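Local coordinates for protein Cys-Gly metallodipeptidase DUG1 (Saccharomyces cerevisiae, PDB 4G1P) that hydrolyses the dipeptide Cys-Gly with high specificity as a homodimeric M20-family metallopeptidase, and serves as the catalytic component of the glutathione-degrading complex, at residues 436-448 against 456-468. Sequence-based numbering, arbitrary orientation.
Sequences SVLLLPMGRGDDG and LDISNFVGGMKTM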
ATOM      1  N   SER A 436     -33.682 -25.695   5.197  1.00 18.20           N
ATOM      2  CA  SER A 436     -33.259 -25.175   3.915  1.00 19.32           C
ATOM      3  C   SER A 436     -32.846 -23.715   4.059  1.00 21.65           C
ATOM      4  O   SER A 436     -33.276 -23.024   4.981  1.00 22.29           O
ATOM      5  CB  SER A 436     -34.389 -25.276   2.909  1.00 18.91           C
ATOM      6  OG  SER A 436     -35.504 -24.535   3.359  1.00 25.67           O
ATOM      7  N   VAL A 437     -32.009 -23.250   3.144  1.00 19.94           N
ATOM      8  CA  VAL A 437     -31.635 -21.852   3.110  1.00 19.50           C
ATOM      9  C   VAL A 437     -31.985 -21.295   1.752  1.00 21.87           C
ATOM     10  O   VAL A 437     -31.749 -21.944   0.735  1.00 21.01           O
ATOM     11  CB  VAL A 437     -30.129 -21.654   3.354  1.00 21.87           C
ATOM     12  CG1 VAL A 437     -29.735 -20.210   3.097  1.00 21.06           C
ATOM     13  CG2 VAL A 437     -29.754 -22.073   4.786  1.00 21.62           C
ATOM     14  N   LEU A 438     -32.574 -20.102   1.747  1.00 22.05           N
ATOM     15  CA  LEU A 438     -32.851 -19.367   0.521  1.00 18.26           C
ATOM     16  C   LEU A 438     -32.037 -18.065   0.453  1.00 21.27           C
ATOM     17  O   LEU A 438     -31.967 -17.324   1.435  1.00 22.71           O
ATOM     18  CB  LEU A 438     -34.332 -19.039   0.464  1.00 17.41           C
ATOM     19  CG  LEU A 438     -34.705 -17.916  -0.494  1.00 22.28           C
ATOM     20  CD1 LEU A 438     -34.640 -18.406  -1.924  1.00 20.83           C
ATOM     21  CD2 LEU A 438     -36.090 -17.387  -0.164  1.00 23.88           C
ATOM     22  N   LEU A 439     -31.428 -17.782  -0.697  1.00 17.94           N
ATOM     23  CA  LEU A 439     -30.792 -16.483  -0.906  1.00 20.65           C
ATOM     24  C   LEU A 439     -31.641 -15.575  -1.784  1.00 19.09           C
ATOM     25  O   LEU A 439     -31.907 -15.893  -2.936  1.00 18.55           O
ATOM     26  CB  LEU A 439     -29.418 -16.646  -1.534  1.00 20.93           C
ATOM     27  CG  LEU A 439     -28.452 -17.541  -0.788  1.00 20.17           C
ATOM     28  CD1 LEU A 439     -27.117 -17.432  -1.454  1.00 20.52           C
ATOM     29  CD2 LEU A 439     -28.372 -17.141   0.662  1.00 18.64           C
ATOM     30  N   LEU A 440     -32.037 -14.431  -1.233  1.00 19.80           N
ATOM     31  CA  LEU A 440     -32.963 -13.504  -1.889  1.00 18.69           C
ATOM     32  C   LEU A 440     -32.284 -12.171  -2.151  1.00 20.13           C
ATOM     33  O   LEU A 440     -32.423 -11.232  -1.364  1.00 19.22           O
ATOM     34  CB  LEU A 440     -34.166 -13.244  -0.978  1.00 16.75           C
ATOM     35  CG  LEU A 440     -35.569 -13.055  -1.555  1.00 16.91           C
ATOM     36  CD1 LEU A 440     -36.448 -12.366  -0.542  1.00 11.80           C
ATOM     37  CD2 LEU A 440     -35.575 -12.317  -2.878  1.00 18.66           C
ATOM     38  N   PRO A 441     -31.566 -12.072  -3.268  1.00 20.33           N
ATOM     39  CA  PRO A 441     -30.816 -10.857  -3.619  1.00 19.01           C
ATOM     40  C   PRO A 441     -31.708  -9.626  -3.704  1.00 18.47           C
ATOM     41  O   PRO A 441     -32.768  -9.654  -4.316  1.00 17.97           O
ATOM     42  CB  PRO A 441     -30.268 -11.174  -5.011  1.00 18.88           C
ATOM     43  CG  PRO A 441     -31.227 -12.171  -5.570  1.00 22.99           C
ATOM     44  CD  PRO A 441     -31.633 -13.027  -4.384  1.00 20.23           C
ATOM     45  N   MET A 442     -31.279  -8.537  -3.091  1.00 19.10           N
ATOM     46  CA  MET A 442     -32.012  -7.306  -3.264  1.00 16.78           C
ATOM     47  C   MET A 442     -31.518  -6.566  -4.486  1.00 20.75           C
ATOM     48  O   MET A 442     -32.297  -6.266  -5.393  1.00 23.50           O
ATOM     49  CB  MET A 442     -31.890  -6.411  -2.043  1.00 16.90           C
ATOM     50  CG  MET A 442     -32.505  -5.042  -2.245  1.00 13.28           C
ATOM     51  SD  MET A 442     -32.953  -4.332  -0.671  1.00 15.10           S
ATOM     52  CE  MET A 442     -34.621  -4.967  -0.456  1.00 12.11           C
ATOM     53  N   GLY A 443     -30.222  -6.271  -4.513  1.00 15.64           N
ATOM     54  CA  GLY A 443     -29.691  -5.378  -5.524  1.00 17.76           C
ATOM     55  C   GLY A 443     -29.272  -5.982  -6.854  1.00 21.67           C
ATOM     56  O   GLY A 443     -29.449  -7.184  -7.112  1.00 19.12           O
ATOM     57  N   ARG A 444     -28.707  -5.122  -7.702  1.00 20.22           N
ATOM     58  CA  ARG A 444     -28.245  -5.509  -9.028  1.00 20.87           C
ATOM     59  C   ARG A 444     -26.764  -5.843  -9.013  1.00 22.76           C
ATOM     60  O   ARG A 444     -26.060  -5.528  -8.057  1.00 22.03           O
ATOM     61  CB  ARG A 444     -28.515  -4.396 -10.032  1.00 20.39           C
ATOM     62  CG  ARG A 444     -29.906  -3.806  -9.923  1.00 20.45           C
ATOM     63  CD  ARG A 444     -30.181  -2.892 -11.085  1.00 22.16           C
ATOM     64  NE  ARG A 444     -31.475  -2.229 -10.969  1.00 24.26           N
ATOM     65  CZ  ARG A 444     -31.863  -1.225 -11.751  1.00 29.46           C
ATOM     66  NH1 ARG A 444     -31.045  -0.773 -12.701  1.00 29.38           N
ATOM     67  NH2 ARG A 444     -33.056  -0.666 -11.579  1.00 28.88           N
ATOM     68  N   GLY A 445     -26.292  -6.482 -10.078  1.00 24.08           N
ATOM     69  CA  GLY A 445     -24.920  -6.955 -10.127  1.00 21.09           C
ATOM     70  C   GLY A 445     -23.906  -5.869 -10.423  1.00 22.76           C
ATOM     71  O   GLY A 445     -22.711  -6.143 -10.508  1.00 23.41           O
ATOM     72  N   ASP A 446     -24.383  -4.640 -10.606  1.00 21.23           N
ATOM     73  CA  ASP A 446     -23.500  -3.512 -10.858  1.00 20.44           C
ATOM     74  C   ASP A 446     -23.588  -2.490  -9.733  1.00 20.05           C
ATOM     75  O   ASP A 446     -23.337  -1.308  -9.934  1.00 22.84           O
ATOM     76  CB  ASP A 446     -23.811  -2.864 -12.209  1.00 21.67           C
ATOM     77  CG  ASP A 446     -25.134  -2.091 -12.221  1.00 21.33           C
ATOM     78  OD1 ASP A 446     -25.949  -2.245 -11.292  1.00 21.82           O
ATOM     79  OD2 ASP A 446     -25.363  -1.334 -13.190  1.00 20.31           O
ATOM     80  N   ASP A 447     -23.958  -2.958  -8.551  1.00 16.34           N
ATOM     81  CA  ASP A 447     -24.155  -2.079  -7.411  1.00 19.57           C
ATOM     82  C   ASP A 447     -22.828  -1.517  -6.876  1.00 18.87           C
ATOM     83  O   ASP A 447     -22.800  -0.535  -6.142  1.00 17.12           O
ATOM     84  CB  ASP A 447     -24.959  -2.812  -6.320  1.00 18.40           C
ATOM     85  CG  ASP A 447     -26.455  -2.828  -6.616  1.00 18.77           C
ATOM     86  OD1 ASP A 447     -26.832  -2.424  -7.726  1.00 16.94           O
ATOM     87  OD2 ASP A 447     -27.257  -3.231  -5.749  1.00 19.23           O
ATOM     88  N   GLY A 448     -21.724  -2.139  -7.263  1.00 20.35           N
ATOM     89  CA  GLY A 448     -20.418  -1.661  -6.868  1.00 18.13           C
ATOM     90  C   GLY A 448     -20.018  -2.066  -5.461  1.00 20.78           C
ATOM     91  O   GLY A 448     -19.259  -1.352  -4.813  1.00 22.28           O
ATOM     92  N   LEU A 456     -27.608   1.483  -4.540  1.00 21.23           N
ATOM     93  CA  LEU A 456     -28.759   0.597  -4.509  1.00 18.27           C
ATOM     94  C   LEU A 456     -29.857   1.316  -5.266  1.00 19.86           C
ATOM     95  O   LEU A 456     -30.207   2.439  -4.921  1.00 21.98           O
ATOM     96  CB  LEU A 456     -29.210   0.304  -3.078  1.00 17.27           C
ATOM     97  CG  LEU A 456     -30.376  -0.700  -2.993  1.00 17.73           C
ATOM     98  CD1 LEU A 456     -30.031  -1.960  -3.755  1.00 15.29           C
ATOM     99  CD2 LEU A 456     -30.743  -1.039  -1.540  1.00 13.70           C
ATOM    100  N   ASP A 457     -30.376   0.694  -6.319  1.00 18.89           N
ATOM    101  CA  ASP A 457     -31.467   1.305  -7.059  1.00 19.43           C
ATOM    102  C   ASP A 457     -32.717   1.237  -6.201  1.00 20.06           C
ATOM    103  O   ASP A 457     -32.986   0.217  -5.573  1.00 20.78           O
ATOM    104  CB  ASP A 457     -31.681   0.598  -8.391  1.00 22.05           C
ATOM    105  CG  ASP A 457     -30.459   0.664  -9.285  1.00 27.47           C
ATOM    106  OD1 ASP A 457     -30.267   1.688  -9.980  1.00 26.18           O
ATOM    107  OD2 ASP A 457     -29.685  -0.317  -9.285  1.00 29.16           O
ATOM    108  N   ILE A 458     -33.460   2.339  -6.153  1.00 21.96           N
ATOM    109  CA  ILE A 458     -34.662   2.416  -5.329  1.00 21.96           C
ATOM    110  C   ILE A 458     -35.695   1.375  -5.779  1.00 20.99           C
ATOM    111  O   ILE A 458     -36.454   0.845  -4.960  1.00 19.84           O
ATOM    112  CB  ILE A 458     -35.261   3.847  -5.315  1.00 17.44           C
ATOM    113  CG1 ILE A 458     -34.227   4.839  -4.788  1.00 20.65           C
ATOM    114  CG2 ILE A 458     -36.480   3.918  -4.438  1.00 16.29           C
ATOM    115  CD1 ILE A 458     -34.730   6.261  -4.670  1.00 20.14           C
ATOM    116  N   SER A 459     -35.689   1.056  -7.072  1.00 20.50           N
ATOM    117  CA  SER A 459     -36.592   0.036  -7.603  1.00 23.62           C
ATOM    118  C   SER A 459     -36.309  -1.328  -7.002  1.00 19.10           C
ATOM    119  O   SER A 459     -37.230  -2.087  -6.734  1.00 20.01           O
ATOM    120  CB  SER A 459     -36.532  -0.033  -9.128  1.00 27.80           C
ATOM    121  OG  SER A 459     -35.268  -0.497  -9.555  1.00 32.41           O
ATOM    122  N   ASN A 460     -35.034  -1.630  -6.775  1.00 23.83           N
ATOM    123  CA  ASN A 460     -34.656  -2.875  -6.094  1.00 22.57           C
ATOM    124  C   ASN A 460     -34.923  -2.816  -4.598  1.00 20.13           C
ATOM    125  O   ASN A 460     -35.260  -3.820  -3.969  1.00 19.69           O
ATOM    126  CB  ASN A 460     -33.190  -3.201  -6.341  1.00 19.12           C
ATOM    127  CG  ASN A 460     -32.932  -3.628  -7.764  1.00 20.68           C
ATOM    128  OD1 ASN A 460     -33.006  -2.813  -8.688  1.00 20.67           O
ATOM    129  ND2 ASN A 460     -32.619  -4.908  -7.954  1.00 17.97           N
ATOM    130  N   PHE A 461     -34.771  -1.629  -4.035  1.00 17.67           N
ATOM    131  CA  PHE A 461     -35.037  -1.434  -2.628  1.00 18.17           C
ATOM    132  C   PHE A 461     -36.512  -1.702  -2.370  1.00 17.68           C
ATOM    133  O   PHE A 461     -36.860  -2.571  -1.575  1.00 18.30           O
ATOM    134  CB  PHE A 461     -34.643  -0.021  -2.203  1.00 15.99           C
ATOM    135  CG  PHE A 461     -34.754   0.218  -0.745  1.00 13.84           C
ATOM    136  CD1 PHE A 461     -34.417  -0.776   0.152  1.00 14.74           C
ATOM    137  CD2 PHE A 461     -35.205   1.440  -0.259  1.00 18.32           C
ATOM    138  CE1 PHE A 461     -34.532  -0.569   1.520  1.00 16.47           C
ATOM    139  CE2 PHE A 461     -35.314   1.666   1.113  1.00 15.68           C
ATOM    140  CZ  PHE A 461     -34.973   0.663   2.001  1.00 17.06           C
ATOM    141  N   VAL A 462     -37.374  -0.977  -3.072  1.00 17.09           N
ATOM    142  CA  VAL A 462     -38.809  -1.149  -2.907  1.00 19.96           C
ATOM    143  C   VAL A 462     -39.272  -2.518  -3.404  1.00 20.94           C
ATOM    144  O   VAL A 462     -39.984  -3.234  -2.692  1.00 20.13           O
ATOM    145  CB  VAL A 462     -39.604  -0.040  -3.616  1.00 20.26           C
ATOM    146  CG1 VAL A 462     -41.090  -0.346  -3.576  1.00 15.17           C
ATOM    147  CG2 VAL A 462     -39.300   1.313  -2.979  1.00 17.33           C
ATOM    148  N   GLY A 463     -38.852  -2.883  -4.613  1.00 20.07           N
ATOM    149  CA  GLY A 463     -39.183  -4.183  -5.173  1.00 17.50           C
ATOM    150  C   GLY A 463     -38.773  -5.331  -4.269  1.00 21.66           C
ATOM    151  O   GLY A 463     -39.518  -6.313  -4.110  1.00 20.99           O
ATOM    152  N   GLY A 464     -37.592  -5.203  -3.660  1.00 18.81           N
ATOM    153  CA  GLY A 464     -37.059  -6.245  -2.806  1.00 14.83           C
ATOM    154  C   GLY A 464     -37.834  -6.368  -1.509  1.00 17.44           C
ATOM    155  O   GLY A 464     -37.961  -7.459  -0.944  1.00 15.70           O
ATOM    156  N   MET A 465     -38.349  -5.245  -1.022  1.00 17.03           N
ATOM    157  CA  MET A 465     -39.102  -5.261   0.224  1.00 17.43           C
ATOM    158  C   MET A 465     -40.436  -5.951   0.016  1.00 18.42           C
ATOM    159  O   MET A 465     -40.835  -6.824   0.799  1.00 18.97           O
ATOM    160  CB  MET A 465     -39.319  -3.846   0.746  1.00 17.10           C
ATOM    161  CG  MET A 465     -38.185  -3.349   1.631  1.00 18.17           C
ATOM    162  SD  MET A 465     -38.481  -1.698   2.305  1.00 17.17           S
ATOM    163  CE  MET A 465     -38.250  -0.690   0.837  1.00 15.70           C
ATOM    164  N   LYS A 466     -41.117  -5.551  -1.054  1.00 19.09           N
ATOM    165  CA  LYS A 466     -42.377  -6.150  -1.430  1.00 16.52           C
ATOM    166  C   LYS A 466     -42.152  -7.622  -1.722  1.00 18.27           C
ATOM    167  O   LYS A 466     -42.997  -8.448  -1.392  1.00 18.55           O
ATOM    168  CB  LYS A 466     -42.965  -5.429  -2.641  1.00 17.55           C
ATOM    169  CG  LYS A 466     -43.331  -3.976  -2.350  1.00 17.62           C
ATOM    170  CD  LYS A 466     -43.782  -3.235  -3.595  1.00 19.11           C
ATOM    171  CE  LYS A 466     -44.379  -1.870  -3.253  1.00 21.47           C
ATOM    172  NZ  LYS A 466     -44.900  -1.152  -4.447  1.00 20.44           N
ATOM    173  N   THR A 467     -41.005  -7.961  -2.309  1.00 15.25           N
ATOM    174  CA  THR A 467     -40.720  -9.364  -2.585  1.00 18.10           C
ATOM    175  C   THR A 467     -40.486 -10.138  -1.285  1.00 19.68           C
ATOM    176  O   THR A 467     -40.931 -11.282  -1.129  1.00 18.46           O
ATOM    177  CB  THR A 467     -39.537  -9.553  -3.564  1.00 19.88           C
ATOM    178  OG1 THR A 467     -39.880  -9.005  -4.838  1.00 18.89           O
ATOM    179  CG2 THR A 467     -39.218 -11.034  -3.757  1.00 16.50           C
ATOM    180  N   MET A 468     -39.808  -9.506  -0.341  1.00 16.24           N
ATOM    181  CA  MET A 468     -39.631 -10.118   0.962  1.00 17.10           C
ATOM    182  C   MET A 468     -40.986 -10.315   1.650  1.00 18.06           C
ATOM    183  O   MET A 468     -41.225 -11.332   2.306  1.00 20.57           O
ATOM    184  CB  MET A 468     -38.723  -9.254   1.842  1.00 18.05           C
ATOM    185  CG  MET A 468     -37.263  -9.181   1.435  1.00 13.89           C
ATOM    186  SD  MET A 468     -36.461  -7.962   2.508  1.00 20.81           S
ATOM    187  CE  MET A 468     -34.709  -8.301   2.295  1.00 15.54           C
TER
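Arg444 lays its guanidinium flat against the Asp457 carboxylate, the two planes 17° apart and the carboxyl carbon CG over the guanidinium centre, 3.4 Å above its plane. Because Asp457 OD2 sits above a face, 3.1 Å from Arg444 NE, this salt bridge works through charge alone, which lets NE and NH2 donate to acceptors at the edge of the group. There NE donates to Asn460 OD1 (2.8 Å) and NH2 to Ser459 OG (3.0 Å), both acceptors belonging to the first turn of helix 458-477. A methionine in place of Arg444 would probably leave Asn460 OD1 and Ser459 OG without these donors and strip the cation from the face of the Asp457 carboxylate, which would keep its salt bridge to Lys455. Asn460 suits its place by offering both halves of an amide: while OD1 accepts from the arginine, ND2 gives a nearly straight bond (163°) to Met442 O, in the plane of that carbonyl, which fixes the rotation of the amide. The contact thus joins the last helix of the M20 catalytic domain to the loop leaving strand 437-439, which runs parallel to strand 195-198 in the central sheet; further along this loop, the Asp447 side chain lies about 10 Å from a bound zinc ion. Met442, with CG anti to its backbone N (chi1 173°) and the chain bent at chi3, brings its thioether up to the helix, where SD meets the edge of the Phe461 ring at CD1 (3.9 Å), a Met-aromatic contact. Its terminal CE settles 3.6 Å from Gly464 CA, where a side chain would probably crowd it, which is consistent with glycine here. Nearer the strand, Leu440 spreads its two methyls over the helix, CD1 touching Met468 CG (3.8 Å) and CD2 reaching the methyl of Thr467, whose hydroxyl is turned back to Gly463 O.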